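Local coordinates for hypothetical protein (Pseudomonas syringae pv. tomato, PDB 2PAG), which is of unknown function but belongs to the SMI1/KNR4 (SUKH) family and binds calcium, at residues Q7-N12 with L47-V52; E20-D25 with V60-P65; V28-Q33 with T69-V74; P39-E44 with S123-A128; V52-L57 with D130-S135. All blocks are in the same frame, centred on the assembly; numbering follows the deposited sequence.

Interaction 1 (Q7-N12 with L47-V52); sequences QLREAN and LTVSDV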
# COMPACT_ATOMS: atom_id res chain seq x y z
N GLN A 7 -6.01 -15.56 2.79
CA GLN A 7 -5.27 -15.93 1.59
C GLN A 7 -3.88 -15.31 1.59
O GLN A 7 -2.89 -15.98 1.32
CB GLN A 7 -6.04 -15.47 0.35
CG GLN A 7 -5.62 -16.17 -0.94
CD GLN A 7 -6.34 -15.61 -2.16
OE1 GLN A 7 -7.53 -15.30 -2.11
NE2 GLN A 7 -5.62 -15.50 -3.27
N LEU A 8 -3.81 -14.02 1.91
CA LEU A 8 -2.52 -13.34 1.95
C LEU A 8 -1.62 -13.85 3.07
O LEU A 8 -0.45 -14.15 2.85
CB LEU A 8 -2.71 -11.83 2.10
CG LEU A 8 -3.00 -11.04 0.83
CD1 LEU A 8 -3.37 -9.61 1.20
CD2 LEU A 8 -1.77 -11.06 -0.08
N ARG A 9 -2.19 -13.96 4.27
CA ARG A 9 -1.43 -14.42 5.43
C ARG A 9 -0.83 -15.80 5.22
O ARG A 9 0.33 -16.04 5.55
CB ARG A 9 -2.32 -14.44 6.67
CG ARG A 9 -3.02 -13.13 6.99
CD ARG A 9 -2.04 -12.05 7.37
NE ARG A 9 -1.12 -12.48 8.42
CZ ARG A 9 -0.35 -11.65 9.11
NH1 ARG A 9 -0.41 -10.34 8.88
NH2 ARG A 9 0.49 -12.11 10.03
N GLU A 10 -1.63 -16.71 4.67
CA GLU A 10 -1.17 -18.07 4.45
C GLU A 10 -0.22 -18.21 3.25
O GLU A 10 0.50 -19.20 3.13
CB GLU A 10 -2.38 -19.00 4.32
CG GLU A 10 -3.15 -19.12 5.63
CD GLU A 10 -4.32 -20.10 5.60
OE1 GLU A 10 -4.48 -20.83 4.60
OE2 GLU A 10 -5.08 -20.12 6.59
N ALA A 11 -0.21 -17.20 2.38
CA ALA A 11 0.66 -17.24 1.22
C ALA A 11 1.98 -16.53 1.51
O ALA A 11 2.90 -16.53 0.68
CB ALA A 11 -0.02 -16.58 0.02
N ASN A 12 2.07 -15.93 2.70
CA ASN A 12 3.27 -15.19 3.10
C ASN A 12 4.55 -15.99 2.89
O ASN A 12 4.66 -17.13 3.33
CB ASN A 12 3.19 -14.78 4.57
CG ASN A 12 4.44 -14.05 5.02
OD1 ASN A 12 4.73 -12.95 4.55
ND2 ASN A 12 5.20 -14.66 5.93
N LEU A 47 -3.01 -2.40 8.72
CA LEU A 47 -3.07 -3.00 10.05
C LEU A 47 -3.23 -4.52 10.06
O LEU A 47 -3.04 -5.15 11.11
CB LEU A 47 -4.21 -2.38 10.86
CG LEU A 47 -4.06 -0.90 11.23
CD1 LEU A 47 -5.41 -0.32 11.64
CD2 LEU A 47 -3.04 -0.76 12.35
N THR A 48 -3.55 -5.10 8.92
CA THR A 48 -3.78 -6.54 8.85
C THR A 48 -2.86 -7.38 7.96
O THR A 48 -2.66 -8.56 8.23
CB THR A 48 -5.23 -6.84 8.41
OG1 THR A 48 -5.44 -6.34 7.08
CG2 THR A 48 -6.19 -6.16 9.34
N VAL A 49 -2.32 -6.79 6.90
CA VAL A 49 -1.47 -7.56 6.00
C VAL A 49 -0.18 -6.91 5.51
O VAL A 49 0.50 -7.47 4.66
CB VAL A 49 -2.28 -8.03 4.76
CG1 VAL A 49 -3.45 -8.90 5.19
CG2 VAL A 49 -2.79 -6.84 3.96
N SER A 50 0.19 -5.74 6.05
CA SER A 50 1.40 -5.09 5.58
C SER A 50 2.71 -5.77 6.00
O SER A 50 3.80 -5.27 5.70
CB SER A 50 1.42 -3.59 5.95
OG SER A 50 1.54 -3.34 7.34
N ASP A 51 2.60 -6.90 6.70
CA ASP A 51 3.79 -7.64 7.09
C ASP A 51 3.96 -8.83 6.14
O ASP A 51 4.86 -9.65 6.30
CB ASP A 51 3.68 -8.14 8.54
CG ASP A 51 2.53 -9.10 8.75
OD1 ASP A 51 1.49 -8.96 8.06
OD2 ASP A 51 2.65 -10.01 9.61
N VAL A 52 3.09 -8.89 5.14
CA VAL A 52 3.11 -9.98 4.17
C VAL A 52 4.05 -9.76 2.98
O VAL A 52 4.17 -8.65 2.42
CB VAL A 52 1.68 -10.26 3.63
CG1 VAL A 52 1.73 -11.28 2.50
CG2 VAL A 52 0.80 -10.78 4.77
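Arg9 reaches from helix 2-11 toward the C-terminal end of helix 40-49, where its NH1 donates to Thr48 O at 2.9 Å and sits an unusually short 2.5 Å from Asp51 OD1 in a salt bridge. A weak bond, part of the same salt bridge, runs from Arg9 NH2 to Asp51 OD2 (3.0 Å), with the guanidinium and carboxylate planes 36° apart. The carbonyl belongs to the last part of helix 40-49 and the carboxylate to the type I turn from Val49 to Val52, in the helical part of this SUKH-family fold. Chi2 of -66° sets Arg9 CD against Val49 CG1 and Val52 CG2, and a further bend at chi3 places NE. Beneath this polar layer, Leu8 CD1 packs crosswise on Val49 CG2 at 4.0 Å, and Val52 CG1 lies 3.6 Å from Leu8 O. Farther out, Asn12 OD1 comes within 3.4 Å of Val52 CA while accepting from Val53 N, and Trp132 of helix 124-132 touches both Leu8 and Val52.

Interaction 2 (E20-D25 with V60-P65); sequences ELPDED and VTVTDP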
# COMPACT_ATOMS: atom_id res chain seq x y z
N GLU A 20 7.30 -6.32 10.12
CA GLU A 20 6.47 -6.09 11.29
C GLU A 20 5.13 -5.47 10.92
O GLU A 20 5.04 -4.70 9.97
CB GLU A 20 7.18 -5.19 12.29
CG GLU A 20 8.50 -5.74 12.79
CD GLU A 20 9.14 -4.86 13.85
OE1 GLU A 20 9.29 -3.64 13.59
OE2 GLU A 20 9.51 -5.39 14.92
N LEU A 21 4.10 -5.83 11.67
CA LEU A 21 2.77 -5.30 11.44
C LEU A 21 2.61 -4.10 12.39
O LEU A 21 2.93 -4.20 13.57
CB LEU A 21 1.72 -6.38 11.76
CG LEU A 21 0.29 -6.14 11.29
CD1 LEU A 21 0.26 -6.06 9.77
CD2 LEU A 21 -0.60 -7.28 11.79
N PRO A 22 2.13 -2.96 11.87
CA PRO A 22 1.96 -1.77 12.70
C PRO A 22 0.70 -1.81 13.57
O PRO A 22 -0.20 -2.60 13.33
CB PRO A 22 1.88 -0.65 11.67
CG PRO A 22 1.08 -1.31 10.57
CD PRO A 22 1.75 -2.69 10.47
N ASP A 23 0.67 -0.95 14.58
CA ASP A 23 -0.50 -0.83 15.44
C ASP A 23 -1.13 0.50 15.07
O ASP A 23 -0.54 1.29 14.32
CB ASP A 23 -0.12 -0.86 16.92
CG ASP A 23 0.99 0.09 17.27
OD1 ASP A 23 0.94 1.27 16.85
OD2 ASP A 23 1.93 -0.33 17.98
N GLU A 24 -2.31 0.77 15.60
CA GLU A 24 -3.00 2.01 15.28
C GLU A 24 -2.20 3.28 15.57
O GLU A 24 -2.25 4.22 14.79
CB GLU A 24 -4.36 2.03 15.99
CG GLU A 24 -5.31 0.98 15.43
CD GLU A 24 -6.67 0.99 16.09
OE1 GLU A 24 -6.75 0.63 17.28
OE2 GLU A 24 -7.65 1.36 15.40
N ASP A 25 -1.45 3.30 16.67
CA ASP A 25 -0.65 4.47 17.01
C ASP A 25 0.40 4.76 15.94
O ASP A 25 0.66 5.92 15.62
CB ASP A 25 0.05 4.29 18.36
CG ASP A 25 -0.93 4.24 19.52
OD1 ASP A 25 -1.69 5.21 19.70
OD2 ASP A 25 -0.93 3.22 20.24
N VAL A 60 3.35 -0.83 0.11
CA VAL A 60 3.90 0.06 1.12
C VAL A 60 3.79 -0.47 2.54
O VAL A 60 2.90 -1.28 2.87
CB VAL A 60 3.25 1.46 1.05
CG1 VAL A 60 3.51 2.09 -0.31
CG2 VAL A 60 1.76 1.36 1.32
N THR A 61 4.72 -0.02 3.37
CA THR A 61 4.80 -0.40 4.77
C THR A 61 5.02 0.85 5.62
O THR A 61 5.33 1.92 5.09
CB THR A 61 5.96 -1.38 5.01
OG1 THR A 61 7.19 -0.79 4.56
CG2 THR A 61 5.71 -2.68 4.25
N VAL A 62 4.88 0.72 6.93
CA VAL A 62 5.08 1.88 7.79
C VAL A 62 5.91 1.61 9.04
O VAL A 62 6.06 2.50 9.88
CB VAL A 62 3.72 2.46 8.26
CG1 VAL A 62 2.87 2.85 7.06
CG2 VAL A 62 2.98 1.44 9.12
N THR A 63 6.46 0.40 9.16
CA THR A 63 7.21 0.02 10.36
C THR A 63 8.74 0.07 10.28
O THR A 63 9.42 -0.04 11.30
CB THR A 63 6.81 -1.39 10.83
OG1 THR A 63 7.11 -2.34 9.80
CG2 THR A 63 5.31 -1.44 11.15
N ASP A 64 9.28 0.21 9.08
CA ASP A 64 10.73 0.27 8.91
C ASP A 64 11.13 1.49 8.08
O ASP A 64 11.11 1.46 6.85
CB ASP A 64 11.25 -1.01 8.25
CG ASP A 64 12.74 -0.96 7.94
OD1 ASP A 64 13.42 -0.05 8.45
OD2 ASP A 64 13.23 -1.84 7.19
N PRO A 65 11.49 2.60 8.74
CA PRO A 65 11.88 3.82 8.03
C PRO A 65 13.05 3.67 7.05
O PRO A 65 13.29 4.57 6.23
CB PRO A 65 12.19 4.80 9.17
CG PRO A 65 12.58 3.89 10.31
CD PRO A 65 11.58 2.78 10.20
O HOH W 1 9.38 -4.23 9.28
O HOH W 2 10.25 -2.79 11.38
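Thr63 turns its two branches to two different neighbours in the 20-25 segment: with chi1 at 61°, OG1 lies between its own backbone N and carbonyl carbon and faces Glu20 O, while CG2, anti to the carbonyl carbon, comes to Pro22. Val62, at chi1 -58°, likewise places CG2 between its N and carbonyl carbon, against the same proline ring. The contact joins the approach to helix 24-34, whose N-cap is Asp23, to the irregular segment that leads toward helix 71-81. Its apolar half is close-fitting. Pro22 CB is 3.5 Å from Val62 CG2, tighter than ordinary van der Waals contact, and 3.6 Å from Thr63 CG2, and both side chains cross the ring at about a right angle. Leu27 and Ile30 of helix 24-34 extend this apolar layer, touching Pro22 and Val62 respectively. The polar half is wetter. Thr63 OG1 lies 3.1 Å from Glu20 O, and one water joins OG1 to the backbone N of Glu20. The Glu20 chain, extended beyond CG, carries its carboxylate to a second water, which donates to Glu20 OE1 at 2.6 Å and to Thr63 O at 2.9 Å.

Interaction 3 (V28-Q33 with T69-V74); sequences VEIEEQ and TYLPEV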
# COMPACT_ATOMS: atom_id res chain seq x y z
N VAL A 28 -1.23 6.44 13.03
CA VAL A 28 -1.53 7.84 13.30
C VAL A 28 -0.27 8.67 13.09
O VAL A 28 -0.32 9.75 12.50
CB VAL A 28 -2.06 8.04 14.74
CG1 VAL A 28 -2.11 9.53 15.07
CG2 VAL A 28 -3.45 7.45 14.87
N GLU A 29 0.88 8.16 13.54
CA GLU A 29 2.15 8.87 13.37
C GLU A 29 2.44 9.15 11.89
O GLU A 29 2.85 10.25 11.53
CB GLU A 29 3.32 8.08 13.95
CG GLU A 29 3.34 7.97 15.46
CD GLU A 29 4.66 7.40 15.98
OE1 GLU A 29 5.07 6.31 15.52
OE2 GLU A 29 5.29 8.06 16.83
N ILE A 30 2.23 8.14 11.05
CA ILE A 30 2.47 8.29 9.62
C ILE A 30 1.52 9.33 9.02
O ILE A 30 1.94 10.18 8.23
CB ILE A 30 2.26 6.95 8.88
CG1 ILE A 30 3.28 5.92 9.36
CG2 ILE A 30 2.37 7.17 7.37
CD1 ILE A 30 4.72 6.26 9.05
N GLU A 31 0.25 9.27 9.40
CA GLU A 31 -0.72 10.23 8.89
C GLU A 31 -0.29 11.65 9.22
O GLU A 31 -0.29 12.53 8.36
CB GLU A 31 -2.10 9.99 9.51
CG GLU A 31 -2.75 8.69 9.09
CD GLU A 31 -4.16 8.56 9.62
OE1 GLU A 31 -4.33 8.51 10.86
OE2 GLU A 31 -5.10 8.49 8.80
N GLU A 32 0.09 11.86 10.47
CA GLU A 32 0.52 13.19 10.90
C GLU A 32 1.77 13.66 10.17
O GLU A 32 1.88 14.83 9.81
CB GLU A 32 0.74 13.19 12.41
CG GLU A 32 -0.49 12.75 13.18
CD GLU A 32 -0.28 12.77 14.68
OE1 GLU A 32 0.77 12.26 15.14
OE2 GLU A 32 -1.17 13.27 15.40
N GLN A 33 2.71 12.75 9.94
CA GLN A 33 3.94 13.08 9.24
C GLN A 33 3.68 13.56 7.82
O GLN A 33 4.39 14.43 7.31
CB GLN A 33 4.85 11.87 9.14
CG GLN A 33 5.57 11.48 10.38
CD GLN A 33 6.37 10.22 10.16
OE1 GLN A 33 7.16 10.12 9.21
NE2 GLN A 33 6.16 9.23 11.02
N THR A 69 10.02 0.54 0.87
CA THR A 69 8.57 0.60 0.77
C THR A 69 7.97 1.48 1.85
O THR A 69 6.75 1.60 1.96
CB THR A 69 7.92 -0.80 0.86
OG1 THR A 69 8.27 -1.42 2.11
CG2 THR A 69 8.37 -1.68 -0.30
N TYR A 70 8.82 2.10 2.66
CA TYR A 70 8.38 2.99 3.74
C TYR A 70 7.47 4.07 3.16
O TYR A 70 7.90 4.91 2.38
CB TYR A 70 9.60 3.61 4.42
CG TYR A 70 9.29 4.39 5.67
CD1 TYR A 70 8.53 3.84 6.70
CD2 TYR A 70 9.75 5.70 5.82
CE1 TYR A 70 8.24 4.56 7.86
CE2 TYR A 70 9.47 6.43 6.97
CZ TYR A 70 8.72 5.86 7.99
OH TYR A 70 8.46 6.59 9.13
N LEU A 71 6.20 4.07 3.58
CA LEU A 71 5.22 5.00 3.03
C LEU A 71 5.61 6.47 2.88
O LEU A 71 5.40 7.05 1.81
CB LEU A 71 3.89 4.90 3.81
CG LEU A 71 2.67 5.60 3.21
CD1 LEU A 71 2.49 5.21 1.73
CD2 LEU A 71 1.43 5.23 4.00
N PRO A 72 6.18 7.09 3.92
CA PRO A 72 6.55 8.50 3.76
C PRO A 72 7.55 8.73 2.63
O PRO A 72 7.46 9.72 1.91
CB PRO A 72 7.11 8.87 5.13
CG PRO A 72 6.31 8.00 6.06
CD PRO A 72 6.34 6.67 5.33
N GLU A 73 8.51 7.82 2.49
CA GLU A 73 9.51 7.94 1.43
C GLU A 73 8.89 7.64 0.06
O GLU A 73 9.23 8.30 -0.93
CB GLU A 73 10.70 7.01 1.67
CG GLU A 73 11.53 7.34 2.91
CD GLU A 73 12.45 8.55 2.74
OE1 GLU A 73 13.17 8.89 3.70
OE2 GLU A 73 12.45 9.17 1.65
N VAL A 74 8.01 6.65 -0.01
CA VAL A 74 7.36 6.31 -1.27
C VAL A 74 6.48 7.49 -1.73
O VAL A 74 6.42 7.81 -2.91
CB VAL A 74 6.49 5.02 -1.13
CG1 VAL A 74 5.71 4.77 -2.40
CG2 VAL A 74 7.38 3.82 -0.84
O HOH W 3 9.42 8.84 9.52
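Ile30 fills the close side of the contact between helix 24-34 and the start of helix 71-81, its first turn and the N-cap residue Tyr70, a helix-to-helix packing in the alpha-helical part of the fold. Its two branches divide the work. CG2, anti to the backbone N, meets Leu71 CD2 at 4.0 Å, while CD1, at the end of the other branch, reaches Pro72 CG at 3.8 Å and the hydroxyl end of Tyr70, with OH also at 3.8 Å. Pro72 in turn lies on the tyrosine: its CD sits 3.4 Å above the plane, over the ring centre. Val62 backs Ile30, and Ile88 of strand 88-93 touches Leu71, continuing this apolar side inward. The outer side is looser. Gln33 is exposed, its chain extended beyond CG, and its amide plane stands 43° from the ring of Tyr70, whose OH is 3.8 Å from OE1. A water spans that distance, donating to Gln33 OE1 at 2.6 Å and lying 2.5 Å from Tyr70 OH, in the plane of the ring.

Interaction 4 (P39-E44 with S123-A128); sequences PFVFKE and SVWHWA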
# COMPACT_ATOMS: atom_id res chain seq x y z
N PRO A 39 -7.28 6.58 4.08
CA PRO A 39 -8.64 6.03 3.95
C PRO A 39 -8.79 4.81 4.86
O PRO A 39 -7.85 4.04 5.02
CB PRO A 39 -8.73 5.68 2.47
CG PRO A 39 -7.86 6.71 1.83
CD PRO A 39 -6.66 6.73 2.75
N PHE A 40 -9.98 4.65 5.45
CA PHE A 40 -10.25 3.53 6.36
C PHE A 40 -9.84 2.15 5.87
O PHE A 40 -9.11 1.45 6.56
CB PHE A 40 -11.73 3.47 6.76
CG PHE A 40 -12.03 2.35 7.74
CD1 PHE A 40 -11.91 2.56 9.11
CD2 PHE A 40 -12.33 1.07 7.29
CE1 PHE A 40 -12.07 1.51 10.02
CE2 PHE A 40 -12.49 0.01 8.19
CZ PHE A 40 -12.36 0.23 9.55
N VAL A 41 -10.32 1.74 4.70
CA VAL A 41 -9.98 0.40 4.21
C VAL A 41 -8.48 0.25 3.97
O VAL A 41 -7.92 -0.81 4.24
CB VAL A 41 -10.79 0.03 2.95
CG1 VAL A 41 -10.41 -1.36 2.47
CG2 VAL A 41 -12.28 0.05 3.27
N PHE A 42 -7.83 1.30 3.49
CA PHE A 42 -6.39 1.28 3.28
C PHE A 42 -5.72 1.09 4.65
O PHE A 42 -4.77 0.31 4.79
CB PHE A 42 -5.96 2.60 2.62
CG PHE A 42 -4.53 2.65 2.16
CD1 PHE A 42 -3.66 1.58 2.35
CD2 PHE A 42 -4.05 3.79 1.52
CE1 PHE A 42 -2.33 1.65 1.91
CE2 PHE A 42 -2.74 3.87 1.07
CZ PHE A 42 -1.87 2.80 1.27
N LYS A 43 -6.22 1.79 5.67
CA LYS A 43 -5.67 1.67 7.01
C LYS A 43 -5.85 0.23 7.51
O LYS A 43 -4.97 -0.32 8.17
CB LYS A 43 -6.38 2.64 7.94
CG LYS A 43 -5.78 2.76 9.32
CD LYS A 43 -6.17 4.08 9.97
CE LYS A 43 -7.69 4.24 10.05
NZ LYS A 43 -8.08 5.54 10.66
N GLU A 44 -6.99 -0.36 7.18
CA GLU A 44 -7.29 -1.73 7.57
C GLU A 44 -6.28 -2.68 6.93
O GLU A 44 -5.78 -3.60 7.56
CB GLU A 44 -8.71 -2.08 7.13
CG GLU A 44 -9.18 -3.46 7.52
CD GLU A 44 -10.63 -3.66 7.16
OE1 GLU A 44 -10.95 -3.55 5.96
OE2 GLU A 44 -11.44 -3.92 8.07
N SER A 123 -11.69 -1.11 -4.27
CA SER A 123 -11.12 -0.98 -2.93
C SER A 123 -9.73 -1.59 -2.89
O SER A 123 -9.32 -2.31 -3.82
CB SER A 123 -11.99 -1.70 -1.89
OG SER A 123 -11.77 -3.10 -1.95
N VAL A 124 -9.01 -1.31 -1.81
CA VAL A 124 -7.67 -1.85 -1.63
C VAL A 124 -7.74 -3.37 -1.56
O VAL A 124 -6.79 -4.06 -1.94
CB VAL A 124 -7.03 -1.30 -0.34
CG1 VAL A 124 -5.82 -2.12 0.04
CG2 VAL A 124 -6.64 0.16 -0.55
N TRP A 125 -8.86 -3.90 -1.07
CA TRP A 125 -8.99 -5.35 -0.98
C TRP A 125 -9.21 -5.96 -2.37
O TRP A 125 -8.78 -7.09 -2.63
CB TRP A 125 -10.11 -5.71 -0.01
CG TRP A 125 -9.72 -5.42 1.42
CD1 TRP A 125 -10.35 -4.59 2.30
CD2 TRP A 125 -8.58 -5.95 2.12
NE1 TRP A 125 -9.68 -4.57 3.50
CE2 TRP A 125 -8.58 -5.39 3.41
CE3 TRP A 125 -7.55 -6.83 1.77
CZ2 TRP A 125 -7.60 -5.69 4.37
CZ3 TRP A 125 -6.57 -7.13 2.72
CH2 TRP A 125 -6.61 -6.56 4.00
N HIS A 126 -9.88 -5.23 -3.27
CA HIS A 126 -10.06 -5.73 -4.64
C HIS A 126 -8.69 -5.78 -5.28
O HIS A 126 -8.34 -6.71 -6.01
CB HIS A 126 -10.95 -4.80 -5.46
CG HIS A 126 -12.40 -4.91 -5.15
ND1 HIS A 126 -12.98 -4.34 -4.04
CD2 HIS A 126 -13.41 -5.53 -5.82
CE1 HIS A 126 -14.27 -4.60 -4.03
NE2 HIS A 126 -14.56 -5.33 -5.10
N TRP A 127 -7.90 -4.75 -5.01
CA TRP A 127 -6.55 -4.67 -5.55
C TRP A 127 -5.68 -5.80 -4.99
O TRP A 127 -4.92 -6.43 -5.72
CB TRP A 127 -5.91 -3.33 -5.19
CG TRP A 127 -4.51 -3.20 -5.68
CD1 TRP A 127 -4.10 -2.86 -6.94
CD2 TRP A 127 -3.32 -3.53 -4.95
NE1 TRP A 127 -2.73 -2.97 -7.04
CE2 TRP A 127 -2.23 -3.37 -5.82
CE3 TRP A 127 -3.08 -3.94 -3.63
CZ2 TRP A 127 -0.91 -3.61 -5.43
CZ3 TRP A 127 -1.77 -4.19 -3.24
CH2 TRP A 127 -0.70 -4.02 -4.14
N ALA A 128 -5.80 -6.06 -3.69
CA ALA A 128 -5.02 -7.12 -3.06
C ALA A 128 -5.36 -8.49 -3.64
O ALA A 128 -4.48 -9.31 -3.89
CB ALA A 128 -5.25 -7.11 -1.56
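Val41 presses CG1 against the indole of Trp125, 3.2 Å from CD1 and 3.4 Å from NE1. That methyl is anti to the backbone N and approaches the indole obliquely; it also lies 4.4 Å from Val124 CB. Next, Phe42 offers its backbone side: CA and CB lie 4.0 and 4.1 Å from Val124 CG2, while the ring heads into the core toward Ile88, Ile90 and Val100. Val124 also touches Ile90 and Val100, so both residues rest on the sheet. Glu44, a turn after Val41, brings its extended side chain back to the same tryptophan. Trp125 NE1 donates to Glu44 OE1 at 3.0 Å with an N-H...O angle of 158°. The oxygen lies near the ring plane at the indole's edge and is met on its anti side but out of the carboxylate plane, with the carboxylate and ring planes 52° apart. Ser123 is the N-cap, and its OG accepts a weak capping bond from Trp125 N. The segments of helices 40-49 and 124-132 are inclined at 45° with axes 10.1 Å apart, a helix pair packed over the antiparallel sheet, whose link between strands 96-100 and 106-109 supplies the calcium ligands Glu101, Asp103 and Thr105.

Interaction 5 (V52-L57 with D130-S135); sequences VVYGSL and DVWLES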
# COMPACT_ATOMS: atom_id res chain seq x y z
N VAL A 52 3.09 -8.89 5.14
CA VAL A 52 3.11 -9.98 4.17
C VAL A 52 4.05 -9.76 2.98
O VAL A 52 4.17 -8.65 2.42
CB VAL A 52 1.68 -10.26 3.63
CG1 VAL A 52 1.73 -11.28 2.50
CG2 VAL A 52 0.80 -10.78 4.77
N VAL A 53 4.74 -10.84 2.61
CA VAL A 53 5.65 -10.87 1.48
C VAL A 53 5.06 -11.87 0.50
O VAL A 53 4.84 -13.03 0.86
CB VAL A 53 7.06 -11.33 1.93
CG1 VAL A 53 8.00 -11.36 0.73
CG2 VAL A 53 7.59 -10.40 3.01
N TYR A 54 4.78 -11.43 -0.72
CA TYR A 54 4.21 -12.32 -1.73
C TYR A 54 4.32 -11.82 -3.17
O TYR A 54 4.19 -10.62 -3.44
CB TYR A 54 2.72 -12.57 -1.46
CG TYR A 54 2.10 -13.46 -2.51
CD1 TYR A 54 2.22 -14.85 -2.43
CD2 TYR A 54 1.47 -12.92 -3.63
CE1 TYR A 54 1.73 -15.67 -3.44
CE2 TYR A 54 0.98 -13.73 -4.65
CZ TYR A 54 1.12 -15.11 -4.55
OH TYR A 54 0.65 -15.93 -5.55
N GLY A 55 4.55 -12.76 -4.08
CA GLY A 55 4.62 -12.44 -5.50
C GLY A 55 5.70 -11.49 -5.97
O GLY A 55 6.80 -11.47 -5.42
N SER A 56 5.37 -10.72 -7.00
CA SER A 56 6.31 -9.77 -7.60
C SER A 56 6.04 -8.31 -7.25
O SER A 56 6.60 -7.42 -7.89
CB SER A 56 6.28 -9.92 -9.13
OG SER A 56 5.00 -9.60 -9.65
N LEU A 57 5.19 -8.07 -6.26
CA LEU A 57 4.88 -6.71 -5.83
C LEU A 57 5.14 -6.57 -4.34
O LEU A 57 4.86 -7.48 -3.56
CB LEU A 57 3.42 -6.37 -6.14
CG LEU A 57 3.05 -6.20 -7.61
CD1 LEU A 57 1.55 -6.06 -7.76
CD2 LEU A 57 3.75 -4.97 -8.18
N ASP A 130 -7.20 -9.12 -6.65
CA ASP A 130 -7.08 -9.20 -8.09
C ASP A 130 -5.74 -8.79 -8.71
O ASP A 130 -5.49 -9.09 -9.88
CB ASP A 130 -8.23 -8.42 -8.73
CG ASP A 130 -9.59 -8.87 -8.21
OD1 ASP A 130 -9.73 -10.07 -7.87
OD2 ASP A 130 -10.53 -8.04 -8.15
N VAL A 131 -4.89 -8.13 -7.94
CA VAL A 131 -3.59 -7.73 -8.46
C VAL A 131 -2.42 -8.34 -7.68
O VAL A 131 -1.60 -9.06 -8.24
CB VAL A 131 -3.43 -6.19 -8.46
CG1 VAL A 131 -2.03 -5.81 -8.96
CG2 VAL A 131 -4.50 -5.57 -9.35
N TRP A 132 -2.35 -8.07 -6.38
CA TRP A 132 -1.25 -8.59 -5.58
C TRP A 132 -1.23 -10.13 -5.54
O TRP A 132 -0.21 -10.74 -5.86
CB TRP A 132 -1.33 -8.02 -4.15
CG TRP A 132 -0.09 -8.27 -3.32
CD1 TRP A 132 1.12 -8.74 -3.76
CD2 TRP A 132 0.06 -8.03 -1.92
NE1 TRP A 132 2.01 -8.82 -2.71
CE2 TRP A 132 1.38 -8.39 -1.57
CE3 TRP A 132 -0.80 -7.56 -0.92
CZ2 TRP A 132 1.87 -8.28 -0.26
CZ3 TRP A 132 -0.32 -7.45 0.38
CH2 TRP A 132 1.01 -7.81 0.70
N LEU A 133 -2.36 -10.74 -5.20
CA LEU A 133 -2.45 -12.20 -5.12
C LEU A 133 -2.38 -12.87 -6.48
O LEU A 133 -2.28 -14.10 -6.57
CB LEU A 133 -3.73 -12.61 -4.40
CG LEU A 133 -3.65 -12.51 -2.87
CD1 LEU A 133 -5.04 -12.65 -2.26
CD2 LEU A 133 -2.73 -13.60 -2.35
N GLU A 134 -2.45 -12.08 -7.55
CA GLU A 134 -2.38 -12.62 -8.90
C GLU A 134 -1.00 -12.40 -9.51
O GLU A 134 -0.77 -12.71 -10.67
CB GLU A 134 -3.43 -11.97 -9.80
CG GLU A 134 -4.85 -12.44 -9.53
CD GLU A 134 -5.01 -13.94 -9.69
OE1 GLU A 134 -4.51 -14.50 -10.69
OE2 GLU A 134 -5.64 -14.57 -8.81
N SER A 135 -0.07 -11.85 -8.72
CA SER A 135 1.28 -11.60 -9.20
C SER A 135 2.17 -12.83 -9.01
O SER A 135 3.27 -12.85 -9.60
CB SER A 135 1.90 -10.39 -8.48
OG SER A 135 2.18 -10.66 -7.12
OXT SER A 135 1.77 -13.76 -8.27
O HOH W 4 -0.24 -15.24 -7.95
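Trp132 NE1 is held between two backbone carbonyls of the 52-57 segment. Its main acceptor is Tyr54 O at 2.9 Å, with an N-H...O angle of 145° and the nitrogen 38° above the carbonyl plane; a weak second bond goes to Leu57 O at 3.3 Å. Tyr54 and Leu57 open and close a type II' turn, so one N-H bonds to the first residue of the turn and weakly to the last. Ser135 OG serves the middle of it: the hydroxyl accepts from Ser56 N at 3.2 Å and gives its own proton to Trp132 O, 2.7 Å away and in the carbonyl plane. Trp132 O also accepts from Ser135 N across the closing type I turn. Gly55 has positive phi, and its CA lies 3.4 Å from Ser135 OG. The Tyr54 ring points its edge at the five-membered ring of Trp132 in an offset edge-to-face pair, planes at 67°, and has Leu133 CD2 over one face. Tyr54 OH donates to a water 2.7 Å away, which in turn donates to Leu133 O and to the terminal Ser135 OXT. Leu57 CD1 packs on Val131 CG1 and Val52 CB on Trp132 CH2, while Val52 O lies in plane at the indole edge. The arrangement is a beta turn docked onto the C-terminal end of helix 124-132, where a pi-type turn leads into the chain terminus.

How the interactions relate
All five contacts are only partly buried. Interaction 4 lies nearest the chain's centre, about 8 Å from it, and combines apolar packing with one indole-carboxylate bond; interactions 1 and 5 sit about 12 Å out and meet at Val52. Interactions 2 and 3 both use helix 24-34 and are joined through Thr61, bonded to Thr69 and Leu71; each has an apolar side and a water-bridged outer side. Interactions 1 and 4 share helix 40-49, with Trp125 lying against Thr48 and Val49, while interactions 4 and 5 share helix 124-132. Interaction 1 sets an exposed salt bridge over an apolar layer, whereas interaction 5 relies on buried indole bonds to backbone carbonyls.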